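Local atomic coordinates of 3,4-dihydroxybenzoate decarboxylase (Enterobacter cloacae, PDB entry 5NY5), a protein that is a UbiD-family decarboxylase that uses prenylated FMN to decarboxylate 3,4-dihydroxybenzoate and, in reverse, to para-carboxylate catechols. Residues V29-E34 / N61-Y66; R40-G45 / T54-M59; R70-M75 / H314-T319; P147-G152 / L172-R177. All coordinates share one frame; numbering follows the deposited sequence.

Contact 1: V29-E34 / N61-Y66; sequences VDPNAE and NSVKGY
Val29 and Val63 form a single beta bridge between two loop segments. It is held by two backbone hydrogen bonds. Val29 N donates to Ser62 O at 3.1 Å, with a somewhat bent N-H...O angle of 143°. Lys64 N donates to Val29 O at 2.9 Å and is almost straight, at 177°. Val63 to Tyr66 then makes a type II beta turn, closed by Tyr66 N to Val63 O.

The charged part is a salt bridge across the two segments. Lys64 has CG anti to its carbonyl carbon (chi1 -64°), and the chain beyond is extended. It runs past the backbone of Val29 and Asp30. Lys64 CG lies 3.3 Å from Val29 O. Lys64 CD lies 3.7 Å from Asp30 N. Lys64 NZ reaches Glu34 OE2 at 3.1 Å, on the syn side of the carboxylate. The two side chains cross at about a right angle. Glu34 OE2 also accepts from Asp30 N at 2.8 Å, on its anti side. An Asx turn, Asn32 N to Asp30 OD1, shapes the bend that leads to helix 34-42.

Apolar packing is limited. The ring of Pro31 meets Val63, with Pro31 CD 3.8 Å from Val63 CG1. Trp486 of the second subunit packs on Val29 and Glu34.

Glu34 OE2 therefore serves two donors, one from the loop just before it and one from the other segment. The shared oxygen ties the start of helix 34-42 to both loops. The positive charge of Lys64 probably favours the ionised carboxylate.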
# COMPACT_ATOMS: atom_id res chain seq x y z
N VAL A 29 -10.07 46.92 30.89
CA VAL A 29 -10.29 45.64 30.24
C VAL A 29 -11.04 44.72 31.20
O VAL A 29 -10.82 44.78 32.42
CB VAL A 29 -8.97 45.00 29.77
CG1 VAL A 29 -8.14 44.51 30.95
CG2 VAL A 29 -9.23 43.88 28.78
N ASP A 30 -11.93 43.90 30.66
CA ASP A 30 -12.68 42.95 31.46
C ASP A 30 -11.90 41.65 31.55
O ASP A 30 -11.60 41.06 30.50
CB ASP A 30 -14.06 42.70 30.85
CG ASP A 30 -15.04 42.10 31.84
OD1 ASP A 30 -14.61 41.43 32.80
OD2 ASP A 30 -16.26 42.30 31.66
N PRO A 31 -11.54 41.17 32.74
CA PRO A 31 -10.82 39.90 32.83
C PRO A 31 -11.65 38.71 32.37
O PRO A 31 -11.08 37.65 32.10
CB PRO A 31 -10.48 39.79 34.33
CG PRO A 31 -11.51 40.63 35.00
CD PRO A 31 -11.77 41.77 34.07
N ASN A 32 -12.96 38.86 32.26
CA ASN A 32 -13.83 37.81 31.75
C ASN A 32 -13.86 37.92 30.23
O ASN A 32 -14.50 38.82 29.67
CB ASN A 32 -15.23 37.93 32.35
CG ASN A 32 -16.11 36.76 32.00
OD1 ASN A 32 -15.64 35.71 31.56
ND2 ASN A 32 -17.42 36.93 32.18
N ALA A 33 -13.14 37.01 29.56
CA ALA A 33 -13.14 36.86 28.11
C ALA A 33 -12.49 38.03 27.37
O ALA A 33 -11.61 37.81 26.53
CB ALA A 33 -14.56 36.65 27.58
N GLU A 34 -12.91 39.26 27.66
CA GLU A 34 -12.41 40.41 26.91
C GLU A 34 -10.90 40.50 26.95
O GLU A 34 -10.25 40.81 25.94
CB GLU A 34 -13.04 41.70 27.44
CG GLU A 34 -12.32 42.96 26.99
CD GLU A 34 -13.14 44.22 27.20
OE1 GLU A 34 -13.96 44.55 26.32
OE2 GLU A 34 -12.96 44.88 28.24
N ASN A 61 -2.97 47.45 33.03
CA ASN A 61 -2.94 48.16 34.30
C ASN A 61 -4.32 48.51 34.83
O ASN A 61 -4.46 48.78 36.02
CB ASN A 61 -2.12 49.45 34.16
CG ASN A 61 -0.63 49.19 34.09
OD1 ASN A 61 -0.12 48.28 34.75
ND2 ASN A 61 0.08 49.98 33.30
N SER A 62 -5.34 48.51 33.97
CA SER A 62 -6.70 48.87 34.36
C SER A 62 -7.59 47.65 34.18
O SER A 62 -7.95 47.30 33.05
CB SER A 62 -7.21 50.06 33.54
OG SER A 62 -8.56 50.35 33.85
N VAL A 63 -7.96 47.02 35.29
CA VAL A 63 -8.80 45.83 35.29
C VAL A 63 -10.17 46.23 35.83
O VAL A 63 -10.27 46.77 36.94
CB VAL A 63 -8.19 44.71 36.14
CG1 VAL A 63 -9.03 43.45 36.05
CG2 VAL A 63 -6.76 44.43 35.70
N LYS A 64 -11.21 45.99 35.04
CA LYS A 64 -12.56 46.36 35.44
C LYS A 64 -12.94 45.64 36.72
O LYS A 64 -12.82 44.41 36.83
CB LYS A 64 -13.56 46.02 34.33
CG LYS A 64 -13.36 46.80 33.04
CD LYS A 64 -14.39 46.38 32.00
CE LYS A 64 -14.15 47.05 30.66
NZ LYS A 64 -15.13 46.58 29.64
N GLY A 65 -13.41 46.40 37.71
CA GLY A 65 -13.76 45.86 39.00
C GLY A 65 -12.59 45.50 39.88
O GLY A 65 -12.81 45.00 40.99
N TYR A 66 -11.36 45.73 39.44
CA TYR A 66 -10.16 45.40 40.22
C TYR A 66 -9.17 46.56 40.15
O TYR A 66 -8.10 46.44 39.54
CB TYR A 66 -9.52 44.11 39.71
CG TYR A 66 -10.31 42.86 40.01
CD1 TYR A 66 -11.32 42.44 39.15
CD2 TYR A 66 -10.04 42.11 41.14
CE1 TYR A 66 -12.04 41.29 39.42
CE2 TYR A 66 -10.76 40.96 41.41
CZ TYR A 66 -11.76 40.56 40.55
OH TYR A 66 -12.47 39.42 40.82

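Contact 2: R40-G45 / T54-M59; sequences RHIGAG and TGPAMM
In the beta-alpha-beta unit of strand 22-25, helix 34-42 and strand 57-60, Ile42 packs on Pro56 and Met58. Ile42 lies in the last, weakly bonded turn of the helix. Pro56 leads into the strand, and Met58, present as selenomethionine, lies on it. Ile42 has CG2 anti to its backbone N and CG1 beside that N (chi1 -72°). Both branches meet the selenium. Ile42 CD1 touches Met58 SE at 3.6 Å and Met58 CE at 3.8 Å. Ile42 CG2 is 4.1 Å from Met58 SE and also borders Pro56 CD, at 4.2 Å. Ile42 crosses both partners at about a right angle. Met58 is extended beyond CG, which carries its selenium across to the isoleucine.

Past the helix the backbones themselves come close, with glycines on both sides. Gly43 CA is 3.8 Å from Gly55 N, and Ile42 O is 3.8 Å from Gly55 CA. No hydrogen bond joins the two segments.

Other bonds fix the surroundings. Thr52 OG1 bonds to Arg40 O and Gly45 N, and Tyr39 OH bonds to Pro56 O. Ala487 of the second subunit packs on Ile42, and Trp486 of that subunit on Met58. Ile42 packs the end region of the helix on the following strand, as in a beta-alpha-beta crossover.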
# COMPACT_ATOMS: atom_id res chain seq x y z
N ARG A 40 -5.43 38.07 21.91
CA ARG A 40 -5.45 37.16 20.77
C ARG A 40 -4.97 37.86 19.50
O ARG A 40 -4.27 37.25 18.68
CB ARG A 40 -6.86 36.60 20.57
CG ARG A 40 -7.03 35.82 19.29
CD ARG A 40 -8.18 36.34 18.48
NE ARG A 40 -8.44 35.52 17.30
CZ ARG A 40 -9.61 35.44 16.69
NH1 ARG A 40 -9.76 34.66 15.63
NH2 ARG A 40 -10.64 36.13 17.15
N HIS A 41 -5.34 39.13 19.33
CA HIS A 41 -4.91 39.89 18.17
C HIS A 41 -3.48 40.40 18.29
O HIS A 41 -2.85 40.69 17.27
CB HIS A 41 -5.83 41.09 17.94
CG HIS A 41 -7.25 40.72 17.64
ND1 HIS A 41 -7.67 40.35 16.38
CD2 HIS A 41 -8.35 40.67 18.42
CE1 HIS A 41 -8.96 40.09 16.40
NE2 HIS A 41 -9.40 40.27 17.63
N ILE A 42 -2.96 40.53 19.51
CA ILE A 42 -1.71 41.24 19.75
C ILE A 42 -0.52 40.30 19.90
O ILE A 42 0.53 40.53 19.31
CB ILE A 42 -1.87 42.17 20.97
CG1 ILE A 42 -2.77 43.35 20.61
CG2 ILE A 42 -0.51 42.65 21.47
CD1 ILE A 42 -3.17 44.22 21.77
N GLY A 43 -0.66 39.23 20.68
CA GLY A 43 0.50 38.40 20.93
C GLY A 43 0.27 36.95 21.33
O GLY A 43 1.22 36.27 21.72
N ALA A 44 -0.97 36.47 21.24
CA ALA A 44 -1.25 35.09 21.62
C ALA A 44 -0.44 34.11 20.78
O ALA A 44 0.29 33.27 21.32
CB ALA A 44 -2.75 34.80 21.50
N GLY A 45 -0.55 34.20 19.46
CA GLY A 45 0.22 33.37 18.57
C GLY A 45 -0.11 31.89 18.70
O GLY A 45 -1.18 31.49 19.16
N THR A 54 2.63 36.70 17.07
CA THR A 54 3.49 36.96 18.21
C THR A 54 3.84 38.43 18.23
O THR A 54 3.98 39.08 17.19
CB THR A 54 4.77 36.12 18.14
OG1 THR A 54 5.45 36.38 16.91
CG2 THR A 54 4.45 34.64 18.25
N GLY A 55 3.98 38.97 19.44
CA GLY A 55 4.30 40.37 19.60
C GLY A 55 4.88 40.66 20.97
O GLY A 55 5.63 39.88 21.54
N PRO A 56 4.53 41.82 21.52
CA PRO A 56 5.03 42.17 22.84
C PRO A 56 4.27 41.44 23.93
O PRO A 56 3.11 41.06 23.77
CB PRO A 56 4.76 43.68 22.92
CG PRO A 56 3.53 43.85 22.11
CD PRO A 56 3.63 42.85 20.97
N ALA A 57 4.96 41.22 25.04
CA ALA A 57 4.25 40.88 26.26
C ALA A 57 3.44 42.10 26.70
O ALA A 57 3.79 43.24 26.39
CB ALA A 57 5.22 40.45 27.35
N MSE A 58 2.34 41.85 27.39
CA MSE A 58 1.40 42.93 27.65
C MSE A 58 0.96 43.03 29.10
O MSE A 58 0.61 42.04 29.73
CB MSE A 58 0.18 42.77 26.75
CG MSE A 58 -0.69 43.99 26.67
SE MSE A 58 -1.87 43.89 25.12
CE MSE A 58 -2.78 45.60 25.32
N MSE A 59 0.99 44.26 29.61
CA MSE A 59 0.52 44.55 30.96
C MSE A 59 -0.77 45.35 30.91
O MSE A 59 -0.82 46.43 30.33
CB MSE A 59 1.58 45.32 31.74
CG MSE A 59 1.16 45.67 33.16
SE MSE A 59 1.33 44.18 34.39
CE MSE A 59 3.27 44.06 34.41

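Contact 3: R70-M75 / H314-T319; sequences RILVGM and HAILQT
Ile71 pairs with Leu317, and Leu72 with Gln318, where strands 70-73 and 316-319 run parallel. Their axes approach to 4.5 Å at an angle of 29°. Leu317 N donates to Arg70 O, Leu72 N to Leu317 O, and Thr319 N to Leu72 O at 2.9 Å. Near the C-terminal ends of the segments, a water accepts from Met75 N and donates to Thr319 O.

This pairing completes one side of a four-stranded mixed sheet. Strand 316-319 is outermost within the chain, and it comes from a region far along the sequence. It thus ties the rift-related, FMN-binding-type part to the N-terminal part.

At the N-terminal ends of the segments Arg70 meets His314. Arg70 CG lies between its backbone N and carbonyl carbon (chi1 45°), and the chain is extended to NE. The guanidinium lies flat on the imidazole, planes 10° apart and centres 3.8 Å apart. Ile316 lies over the opposite face of the guanidinium. His314 O lies in the guanidinium plane and accepts from Arg70 NE (3.2 Å) and Arg70 NH2 (3.0 Å). NH2 comes in the carbonyl plane, NE from above it. A glycerol, probably from crystallisation, also bonds to NH2.

On the Leu72 side of the sheet, Leu72 CB meets Ile316 CG2 at 3.6 Å. Leu8 of helix 8-16 covers both residues. Gln318 NE2 approaches Met75 CB at 3.4 Å. On the other side, Val73 CG1 and Thr319 CG2 touch at 3.7 Å, their side chains pointing the same way.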
# COMPACT_ATOMS: atom_id res chain seq x y z
N ARG A 70 -3.08 44.53 38.24
CA ARG A 70 -2.52 44.62 36.90
C ARG A 70 -2.15 43.22 36.44
O ARG A 70 -1.45 42.50 37.16
CB ARG A 70 -1.31 45.56 36.87
CG ARG A 70 -0.32 45.37 37.99
CD ARG A 70 0.87 46.31 37.84
NE ARG A 70 1.85 46.13 38.91
CZ ARG A 70 3.02 46.76 38.97
NH1 ARG A 70 3.36 47.62 38.02
NH2 ARG A 70 3.85 46.52 39.97
N ILE A 71 -2.62 42.84 35.26
CA ILE A 71 -2.53 41.48 34.76
C ILE A 71 -1.53 41.42 33.62
O ILE A 71 -1.52 42.28 32.73
CB ILE A 71 -3.91 40.96 34.31
CG1 ILE A 71 -4.88 40.99 35.49
CG2 ILE A 71 -3.80 39.55 33.75
CD1 ILE A 71 -6.26 40.48 35.18
N LEU A 72 -0.68 40.39 33.65
CA LEU A 72 0.43 40.25 32.72
C LEU A 72 0.27 38.98 31.90
O LEU A 72 0.05 37.90 32.45
CB LEU A 72 1.75 40.21 33.49
CG LEU A 72 3.01 40.15 32.66
CD1 LEU A 72 3.09 41.37 31.77
CD2 LEU A 72 4.19 40.08 33.60
N VAL A 73 0.39 39.11 30.57
CA VAL A 73 0.27 37.98 29.66
C VAL A 73 1.33 38.10 28.57
O VAL A 73 1.76 39.20 28.21
CB VAL A 73 -1.13 37.88 29.02
CG1 VAL A 73 -2.19 37.60 30.07
CG2 VAL A 73 -1.45 39.14 28.25
N GLY A 74 1.73 36.95 28.04
CA GLY A 74 2.58 36.89 26.87
C GLY A 74 4.07 36.93 27.13
O GLY A 74 4.84 37.14 26.18
N MSE A 75 4.51 36.74 28.37
CA MSE A 75 5.92 36.90 28.71
C MSE A 75 6.80 35.92 27.95
O MSE A 75 7.87 36.29 27.47
CB MSE A 75 6.11 36.73 30.22
CG MSE A 75 7.43 37.26 30.77
SE MSE A 75 7.77 39.17 30.47
CE MSE A 75 5.99 39.85 30.70
N HIS A 314 1.58 45.92 45.16
CA HIS A 314 1.13 46.09 43.78
C HIS A 314 1.49 44.86 42.94
O HIS A 314 2.15 44.95 41.91
CB HIS A 314 1.69 47.37 43.18
CG HIS A 314 0.89 47.91 42.04
ND1 HIS A 314 1.41 48.76 41.09
CD2 HIS A 314 -0.41 47.71 41.69
CE1 HIS A 314 0.48 49.07 40.21
NE2 HIS A 314 -0.64 48.45 40.55
N ALA A 315 1.04 43.70 43.42
CA ALA A 315 1.46 42.43 42.85
C ALA A 315 0.97 42.28 41.42
O ALA A 315 -0.20 42.53 41.12
CB ALA A 315 0.95 41.28 43.71
N ILE A 316 1.87 41.85 40.54
CA ILE A 316 1.53 41.57 39.16
C ILE A 316 0.96 40.17 39.06
O ILE A 316 1.56 39.21 39.58
CB ILE A 316 2.76 41.74 38.25
CG1 ILE A 316 3.29 43.17 38.33
CG2 ILE A 316 2.43 41.35 36.83
CD1 ILE A 316 4.64 43.34 37.68
N LEU A 317 -0.19 40.03 38.41
CA LEU A 317 -0.77 38.72 38.14
C LEU A 317 -0.33 38.27 36.75
O LEU A 317 -0.71 38.88 35.75
CB LEU A 317 -2.29 38.77 38.24
CG LEU A 317 -3.01 37.44 38.02
CD1 LEU A 317 -2.41 36.36 38.90
CD2 LEU A 317 -4.50 37.58 38.29
N GLN A 318 0.49 37.23 36.69
CA GLN A 318 1.01 36.70 35.44
C GLN A 318 0.25 35.44 35.05
O GLN A 318 0.05 34.55 35.88
CB GLN A 318 2.51 36.40 35.54
CG GLN A 318 3.10 35.80 34.28
CD GLN A 318 4.59 35.56 34.39
OE1 GLN A 318 5.15 35.57 35.48
NE2 GLN A 318 5.24 35.35 33.25
N THR A 319 -0.15 35.36 33.78
CA THR A 319 -0.78 34.18 33.22
C THR A 319 -0.48 34.16 31.73
O THR A 319 0.36 34.92 31.24
CB THR A 319 -2.29 34.16 33.53
OG1 THR A 319 -2.85 32.91 33.10
CG2 THR A 319 -2.99 35.30 32.82
O HOH W 1 2.80 35.25 30.73

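Contact 4: P147-G152 / L172-R177; sequences PFFCLG and LCVQER
Cys173 turns SG anti to its backbone N (chi1 -179°), and Phe148 holds CG at chi1 -99°, away from the staggered positions. The backbone pairing brings Cys173 CB over one face of the Phe148 ring. Cys173 CB is 3.7 Å from Phe148 CZ, toward the rim of the ring, in a CH-pi contact. The torsion of Cys173 puts SG over that face as well. Cys173 SG is 4.4 Å from the centroid of the Phe148 ring, which is a sulfur-aromatic contact.

Phe148 and Cys173 are a non-hydrogen-bonded pair of an antiparallel sheet. Phe149 and Leu172 are the next, hydrogen-bonded pair. Phe149 N donates to Leu172 O, and Leu172 N donates back to Phe149 O, both at 2.8 Å. Val174 N donates to Pro147 O, also at 2.8 Å. The strand directions are 160° apart.

Other apolar groups meet around Val174. Pro147 CG presses on Val174 CB at 3.6 Å, and the two side chains cross at about a right angle. Phe149 reaches Val174 CG2 with its CE2 at 3.7 Å. Leu180 of strand 179-182 packs on Phe149, Leu172 and Val174.

The cofactor site is close by. His170 and Arg171, which immediately precede Leu172, bind prenylated FMN; the cofactor is absent from this apo chain. The side chain of Phe148 comes about 4 Å from that of Arg171. The two segments are the paired ends of the beta hairpin 148-157/165-174, in the antiparallel sheet of the rift-related domain that carries the flavin site in this UbiD-family enzyme.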
# COMPACT_ATOMS: atom_id res chain seq x y z
N PRO A 147 -12.79 31.04 36.08
CA PRO A 147 -11.52 31.77 36.10
C PRO A 147 -10.36 30.82 36.35
O PRO A 147 -10.46 29.88 37.14
CB PRO A 147 -11.69 32.78 37.24
CG PRO A 147 -12.89 32.32 38.01
CD PRO A 147 -13.76 31.60 37.04
N PHE A 148 -9.25 31.06 35.65
CA PHE A 148 -8.11 30.15 35.63
C PHE A 148 -6.82 30.89 35.95
O PHE A 148 -6.60 32.01 35.48
CB PHE A 148 -7.97 29.48 34.25
CG PHE A 148 -8.55 28.10 34.17
CD1 PHE A 148 -7.83 27.01 34.64
CD2 PHE A 148 -9.79 27.88 33.61
CE1 PHE A 148 -8.35 25.74 34.56
CE2 PHE A 148 -10.32 26.61 33.53
CZ PHE A 148 -9.60 25.53 34.01
N PHE A 149 -5.97 30.24 36.74
CA PHE A 149 -4.55 30.57 36.81
C PHE A 149 -3.81 29.52 35.99
O PHE A 149 -4.00 28.32 36.20
CB PHE A 149 -4.04 30.56 38.25
CG PHE A 149 -4.75 31.52 39.16
CD1 PHE A 149 -4.45 32.87 39.14
CD2 PHE A 149 -5.71 31.07 40.05
CE1 PHE A 149 -5.10 33.75 39.98
CE2 PHE A 149 -6.36 31.95 40.89
CZ PHE A 149 -6.06 33.29 40.86
N CYS A 150 -2.98 29.97 35.06
CA CYS A 150 -2.36 29.06 34.10
C CYS A 150 -0.86 28.91 34.27
O CYS A 150 -0.27 28.06 33.60
CB CYS A 150 -2.67 29.52 32.67
SG CYS A 150 -4.42 29.52 32.28
N LEU A 151 -0.22 29.70 35.13
CA LEU A 151 1.22 29.63 35.33
C LEU A 151 1.54 29.55 36.82
O LEU A 151 2.35 30.31 37.36
CB LEU A 151 1.92 30.82 34.67
CG LEU A 151 1.87 30.83 33.14
CD1 LEU A 151 2.49 32.10 32.58
CD2 LEU A 151 2.57 29.60 32.59
N GLY A 152 0.90 28.61 37.50
CA GLY A 152 1.18 28.38 38.90
C GLY A 152 2.30 27.38 39.11
O GLY A 152 2.12 26.19 38.85
N LEU A 172 -5.03 26.09 37.54
CA LEU A 172 -5.99 26.00 38.63
C LEU A 172 -7.23 26.82 38.29
O LEU A 172 -7.11 27.97 37.84
CB LEU A 172 -5.38 26.49 39.95
CG LEU A 172 -4.23 25.67 40.52
CD1 LEU A 172 -2.89 26.12 39.95
CD2 LEU A 172 -4.23 25.74 42.03
N CYS A 173 -8.40 26.24 38.51
CA CYS A 173 -9.67 26.91 38.27
C CYS A 173 -10.27 27.36 39.59
O CYS A 173 -10.32 26.58 40.55
CB CYS A 173 -10.63 25.97 37.53
SG CYS A 173 -12.24 26.70 37.14
N VAL A 174 -10.73 28.61 39.63
CA VAL A 174 -11.32 29.15 40.85
C VAL A 174 -12.71 28.56 41.03
O VAL A 174 -13.56 28.67 40.14
CB VAL A 174 -11.36 30.68 40.80
CG1 VAL A 174 -12.07 31.23 42.02
CG2 VAL A 174 -9.96 31.25 40.69
N GLN A 175 -12.95 27.95 42.19
CA GLN A 175 -14.22 27.30 42.48
C GLN A 175 -15.01 28.02 43.55
O GLN A 175 -16.20 28.31 43.36
CB GLN A 175 -13.97 25.84 42.92
CG GLN A 175 -13.21 25.01 41.90
CD GLN A 175 -14.00 24.78 40.62
OE1 GLN A 175 -15.21 24.99 40.57
NE2 GLN A 175 -13.30 24.35 39.57
N GLU A 176 -14.40 28.32 44.69
CA GLU A 176 -15.09 29.01 45.78
C GLU A 176 -14.26 30.19 46.27
O GLU A 176 -13.22 30.51 45.69
CB GLU A 176 -15.37 28.04 46.93
CG GLU A 176 -16.11 26.78 46.53
CD GLU A 176 -17.55 27.04 46.15
OE1 GLU A 176 -18.07 28.14 46.46
OE2 GLU A 176 -18.17 26.15 45.54
N ARG A 177 -14.72 30.84 47.34
CA ARG A 177 -13.93 31.91 47.95
C ARG A 177 -12.62 31.40 48.52
O ARG A 177 -11.67 32.19 48.66
CB ARG A 177 -14.74 32.61 49.04
CG ARG A 177 -15.41 31.66 50.01
CD ARG A 177 -15.58 32.28 51.39
NE ARG A 177 -14.38 32.13 52.21
CZ ARG A 177 -14.34 32.38 53.52
NH1 ARG A 177 -13.20 32.22 54.18
NH2 ARG A 177 -15.42 32.79 54.15

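How the contacts relate
Contacts 2 and 3 lie on the small mixed sheet, and contact 1 joins loops that lead from its strands. Contacts 2 and 3 meet on neighbouring strands 57-60 and 70-73, where Met58 N probably bonds to Val73 O at 2.8 Å. Contact 1 joins contact 3 through Val63 CG2, 3.9 Å from Ile71 CG1. Contacts 1 and 2 both touch the second subunit. Contact 4 lies in the other sheet and packs on contact 3: Thr319 OG1 is 3.4 Å from Cys150 CB, and Leu317 CD1 is 3.9 Å from Phe149 CE1. Contact 4 adjoins the prenylated FMN site. In contact 3, the Thr319 side chain is about 8 Å from that of Arg171. Contacts 1 and 2 lie away from that site.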